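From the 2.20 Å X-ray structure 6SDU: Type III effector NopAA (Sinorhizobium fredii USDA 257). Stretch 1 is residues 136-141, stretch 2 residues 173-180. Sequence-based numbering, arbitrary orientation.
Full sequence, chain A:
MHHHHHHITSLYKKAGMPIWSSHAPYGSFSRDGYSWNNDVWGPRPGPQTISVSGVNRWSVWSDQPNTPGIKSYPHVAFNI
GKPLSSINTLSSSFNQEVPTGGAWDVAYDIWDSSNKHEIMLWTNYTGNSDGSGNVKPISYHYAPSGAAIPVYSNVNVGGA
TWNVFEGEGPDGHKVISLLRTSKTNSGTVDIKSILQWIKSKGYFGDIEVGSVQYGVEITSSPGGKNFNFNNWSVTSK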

ATOM      1  N   LYS A 136       0.716 -12.804   1.222  1.00 37.42           N
ATOM      2  CA  LYS A 136       2.115 -12.876   0.806  1.00 32.95           C
ATOM      3  C   LYS A 136       2.412 -11.807  -0.232  1.00 29.93           C
ATOM      4  O   LYS A 136       1.527 -11.418  -1.006  1.00 32.34           O
ATOM      5  CB  LYS A 136       2.467 -14.265   0.233  1.00 35.73           C
ATOM      6  CG  LYS A 136       2.269 -15.421   1.207  1.00 40.03           C
ATOM      7  CD  LYS A 136       2.350 -16.762   0.500  1.00 33.99           C
ATOM      8  CE  LYS A 136       2.069 -17.943   1.465  1.00 40.97           C
ATOM      9  NZ  LYS A 136       0.628 -18.149   1.818  1.00 34.01           N
ATOM     10  N   PRO A 137       3.631 -11.288  -0.269  1.00 32.24           N
ATOM     11  CA  PRO A 137       3.953 -10.300  -1.296  1.00 32.34           C
ATOM     12  C   PRO A 137       4.050 -10.944  -2.667  1.00 28.58           C
ATOM     13  O   PRO A 137       4.357 -12.131  -2.811  1.00 26.26           O
ATOM     14  CB  PRO A 137       5.309  -9.739  -0.850  1.00 38.47           C
ATOM     15  CG  PRO A 137       5.921 -10.842  -0.000  1.00 41.00           C
ATOM     16  CD  PRO A 137       4.757 -11.534   0.659  1.00 33.46           C
ATOM     17  N   ILE A 138       3.838 -10.107  -3.689  1.00 32.05           N
ATOM     18  CA  ILE A 138       4.030 -10.536  -5.071  1.00 33.67           C
ATOM     19  C   ILE A 138       5.474 -10.966  -5.237  1.00 35.86           C
ATOM     20  O   ILE A 138       6.395 -10.285  -4.764  1.00 42.36           O
ATOM     21  CB  ILE A 138       3.695  -9.388  -6.032  1.00 36.73           C
ATOM     22  CG1 ILE A 138       2.186  -9.182  -6.148  1.00 32.99           C
ATOM     23  CG2 ILE A 138       4.324  -9.627  -7.401  1.00 38.87           C
ATOM     24  CD1 ILE A 138       1.856  -7.833  -6.741  1.00 36.98           C
ATOM     25  N   SER A 139       5.676 -12.146  -5.824  1.00 29.82           N
ATOM     26  CA  SER A 139       7.004 -12.730  -5.900  1.00 32.52           C
ATOM     27  C   SER A 139       7.080 -13.707  -7.067  1.00 37.26           C
ATOM     28  O   SER A 139       6.120 -14.437  -7.343  1.00 36.59           O
ATOM     29  CB  SER A 139       7.376 -13.429  -4.576  1.00 32.25           C
ATOM     30  OG  SER A 139       8.684 -13.979  -4.644  1.00 37.69           O
ATOM     31  N   TYR A 140       8.267 -13.753  -7.706  1.00 32.23           N
ATOM     32  CA  TYR A 140       8.538 -14.757  -8.734  1.00 27.90           C
ATOM     33  C   TYR A 140       8.680 -16.141  -8.134  1.00 32.86           C
ATOM     34  O   TYR A 140       8.258 -17.132  -8.744  1.00 41.29           O
ATOM     35  CB  TYR A 140       9.845 -14.447  -9.472  1.00 27.54           C
ATOM     36  CG  TYR A 140       9.786 -13.306 -10.449  1.00 24.71           C
ATOM     37  CD1 TYR A 140       8.877 -13.316 -11.494  1.00 18.42           C
ATOM     38  CD2 TYR A 140      10.676 -12.256 -10.354  1.00 26.13           C
ATOM     39  CE1 TYR A 140       8.818 -12.266 -12.390  1.00 31.01           C
ATOM     40  CE2 TYR A 140      10.646 -11.205 -11.264  1.00 37.06           C
ATOM     41  CZ  TYR A 140       9.715 -11.216 -12.277  1.00 30.95           C
ATOM     42  OH  TYR A 140       9.660 -10.160 -13.169  1.00 36.57           O
ATOM     43  N   HIS A 141       9.323 -16.227  -6.960  1.00 29.99           N
ATOM     44  CA  HIS A 141       9.756 -17.478  -6.355  1.00 25.05           C
ATOM     45  C   HIS A 141       9.183 -17.682  -4.960  1.00 31.98           C
ATOM     46  O   HIS A 141       9.071 -16.728  -4.178  1.00 34.15           O
ATOM     47  CB  HIS A 141      11.280 -17.512  -6.305  1.00 33.46           C
ATOM     48  CG  HIS A 141      11.904 -17.306  -7.639  1.00 31.14           C
ATOM     49  ND1 HIS A 141      11.737 -18.202  -8.669  1.00 38.58           N
ATOM     50  CD2 HIS A 141      12.672 -16.305  -8.127  1.00 36.98           C
ATOM     51  CE1 HIS A 141      12.380 -17.765  -9.740  1.00 37.77           C
ATOM     52  NE2 HIS A 141      12.956 -16.616  -9.438  1.00 38.30           N
ATOM     53  N   HIS A 173       4.263  -5.632 -15.464  1.00 30.46           N
ATOM     54  CA  HIS A 173       4.925  -4.534 -14.783  1.00 31.51           C
ATOM     55  C   HIS A 173       5.620  -5.040 -13.514  1.00 31.56           C
ATOM     56  O   HIS A 173       5.140  -5.967 -12.853  1.00 32.30           O
ATOM     57  CB  HIS A 173       3.913  -3.409 -14.501  1.00 30.08           C
ATOM     58  CG  HIS A 173       3.183  -3.550 -13.202  1.00 34.20           C
ATOM     59  ND1 HIS A 173       1.997  -4.242 -13.081  1.00 36.43           N
ATOM     60  CD2 HIS A 173       3.472  -3.082 -11.963  1.00 38.07           C
ATOM     61  CE1 HIS A 173       1.589  -4.193 -11.822  1.00 36.79           C
ATOM     62  NE2 HIS A 173       2.464  -3.488 -11.127  1.00 35.58           N
ATOM     63  N   LYS A 174       6.790  -4.464 -13.226  1.00 30.14           N
ATOM     64  CA  LYS A 174       7.615  -4.849 -12.083  1.00 29.42           C
ATOM     65  C   LYS A 174       7.007  -4.419 -10.744  1.00 27.63           C
ATOM     66  O   LYS A 174       6.628  -3.258 -10.559  1.00 27.86           O
ATOM     67  CB  LYS A 174       8.999  -4.218 -12.226  1.00 26.08           C
ATOM     68  CG  LYS A 174       9.986  -4.666 -11.172  1.00 42.87           C
ATOM     69  CD  LYS A 174      10.294  -6.143 -11.357  1.00 47.52           C
ATOM     70  CE  LYS A 174      11.328  -6.353 -12.440  1.00 47.46           C
ATOM     71  NZ  LYS A 174      11.447  -7.797 -12.776  1.00 46.45           N
ATOM     72  N   VAL A 175       7.019  -5.321  -9.764  1.00 24.76           N
ATOM     73  CA  VAL A 175       6.548  -5.000  -8.413  1.00 28.62           C
ATOM     74  C   VAL A 175       7.670  -5.274  -7.415  1.00 30.79           C
ATOM     75  O   VAL A 175       8.127  -6.416  -7.284  1.00 36.22           O
ATOM     76  CB  VAL A 175       5.294  -5.807  -8.031  1.00 22.99           C
ATOM     77  CG1 VAL A 175       4.724  -5.333  -6.668  1.00 20.57           C
ATOM     78  CG2 VAL A 175       4.260  -5.725  -9.108  1.00 27.99           C
ATOM     79  N   ILE A 176       8.095  -4.236  -6.703  1.00 31.80           N
ATOM     80  CA  ILE A 176       9.072  -4.346  -5.624  1.00 30.56           C
ATOM     81  C   ILE A 176       8.314  -4.051  -4.329  1.00 33.79           C
ATOM     82  O   ILE A 176       7.731  -2.966  -4.183  1.00 29.36           O
ATOM     83  CB  ILE A 176      10.245  -3.364  -5.814  1.00 32.48           C
ATOM     84  CG1 ILE A 176      10.876  -3.486  -7.202  1.00 39.86           C
ATOM     85  CG2 ILE A 176      11.318  -3.592  -4.757  1.00 26.37           C
ATOM     86  CD1 ILE A 176      11.645  -4.771  -7.386  1.00 47.99           C
ATOM     87  N   SER A 177       8.311  -5.007  -3.396  1.00 29.31           N
ATOM     88  CA  SER A 177       7.570  -4.882  -2.141  1.00 29.81           C
ATOM     89  C   SER A 177       8.511  -4.912  -0.943  1.00 27.65           C
ATOM     90  O   SER A 177       9.350  -5.810  -0.831  1.00 31.26           O
ATOM     91  CB  SER A 177       6.549  -6.006  -1.993  1.00 30.62           C
ATOM     92  OG  SER A 177       5.709  -6.072  -3.119  1.00 34.59           O
ATOM     93  N   LEU A 178       8.354  -3.954  -0.038  1.00 27.96           N
ATOM     94  CA  LEU A 178       9.116  -3.922   1.204  1.00 31.96           C
ATOM     95  C   LEU A 178       8.155  -4.191   2.357  1.00 28.06           C
ATOM     96  O   LEU A 178       7.173  -3.462   2.527  1.00 30.39           O
ATOM     97  CB  LEU A 178       9.825  -2.579   1.387  1.00 26.73           C
ATOM     98  CG  LEU A 178      11.099  -2.414   0.549  1.00 26.26           C
ATOM     99  CD1 LEU A 178      10.784  -2.263  -0.915  1.00 25.17           C
ATOM    100  CD2 LEU A 178      11.916  -1.210   1.053  1.00 28.39           C
ATOM    101  N   LEU A 179       8.435  -5.229   3.140  1.00 32.15           N
ATOM    102  CA  LEU A 179       7.625  -5.593   4.300  1.00 37.65           C
ATOM    103  C   LEU A 179       8.411  -5.179   5.535  1.00 40.00           C
ATOM    104  O   LEU A 179       9.552  -5.608   5.706  1.00 41.68           O
ATOM    105  CB  LEU A 179       7.330  -7.101   4.334  1.00 27.35           C
ATOM    106  CG  LEU A 179       6.108  -7.616   3.577  1.00 34.13           C
ATOM    107  CD1 LEU A 179       6.153  -7.253   2.110  1.00 22.91           C
ATOM    108  CD2 LEU A 179       5.977  -9.148   3.758  1.00 39.50           C
ATOM    109  N   ARG A 180       7.821  -4.330   6.376  1.00 42.00           N
ATOM    110  CA  ARG A 180       8.525  -3.897   7.577  1.00 33.72           C
ATOM    111  C   ARG A 180       8.789  -5.093   8.481  1.00 39.12           C
ATOM    112  O   ARG A 180       7.872  -5.857   8.803  1.00 39.59           O
ATOM    113  CB  ARG A 180       7.712  -2.846   8.326  1.00 34.05           C
ATOM    114  CG  ARG A 180       8.320  -1.468   8.248  1.00 47.46           C
ATOM    115  CD  ARG A 180       7.638  -0.517   9.173  1.00 48.25           C
ATOM    116  NE  ARG A 180       8.119  -0.718  10.525  1.00 59.72           N
ATOM    117  CZ  ARG A 180       8.526   0.257  11.316  1.00 61.72           C
ATOM    118  NH1 ARG A 180       8.512   1.508  10.892  1.00 55.77           N
ATOM    119  NH2 ARG A 180       8.939  -0.028  12.531  1.00 66.45           N
TER
HETATM  120  O   HOH W   1       3.129  -7.165  -3.050  1.00 30.04           O
HETATM  121  O   HOH W   2       6.950  -7.689  -4.742  1.00 31.67           O

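Two waters, rather than direct backbone hydrogen bonds, bridge the main chain of Ile 138 to the strand, and both reach the side chain of Ser 177; one also reaches Val 175 O. Water 1 accepts a hydrogen bond from the amide of Ile 138 (Ile 138 N to water O, 3.1 Å) and is also hydrogen-bonded to the serine hydroxyl (water O to Ser 177 OG, 2.8 Å). The O atom of water 2 lies 2.7 Å from Ile 138 O, 3.1 Å from Val 175 O and 2.6 Å from Ser 177 OG, and so lies within donating reach of two carbonyls that could not bond to each other, since both are acceptors. The amide and carbonyl of Ile 138 thus each reach Ser 177 OG through a water; the direct separation of Ile 138 N and Ser 177 OG, 4.5 Å, is too long for a hydrogen bond.

The spacing of the chains is consistent with this arrangement. Residues 174-180 form a strand, whereas residues 136-141 adopt no regular secondary structure, and the end-to-end directions of the touching parts differ by 137°. The nearest CA pairs are Pro 137 CA to Ser 177 CA at 6.6 Å and Ile 138 CA to Val 175 CA at 6.9 Å, leaving room for solvent between the backbones.

The alternation of the strand directs the CA-to-CB bonds of Val 175, Ser 177 and Leu 179 toward the other segment, while those of Ile 176 and Leu 178 point away. Two small apolar contacts result. Ile 138, with an m, t side chain, brings CD1 to within 3.8 Å of Val 175 CG1. Pro 137 packs against Leu 179, with Pro 137 CB 4.0 Å from Leu 179 CD1, and Pro 137 CB also lies 4.1 Å from Ser 177 CB. Ser 177 thus lies against the proline while its hydroxyl bonds the waters. In all, 284 Å² is buried between the segments, summed over both sides.

At the exposed end, Tyr 140 and Lys 174 meet through their side-chain tips. Both CA-to-CB bonds point sideways, but the extremities approach, and Lys 174 NZ donates a hydrogen bond to Tyr 140 OH (3.0 Å). The ammonium group lies at the ring edge, near its plane, so the phenolic oxygen rather than the aromatic face receives it. Ser 139, whose CA-to-CB bond points away from the strand, instead bonds within its own segment, Ser 139 OG donating to His 141 O at 2.8 Å.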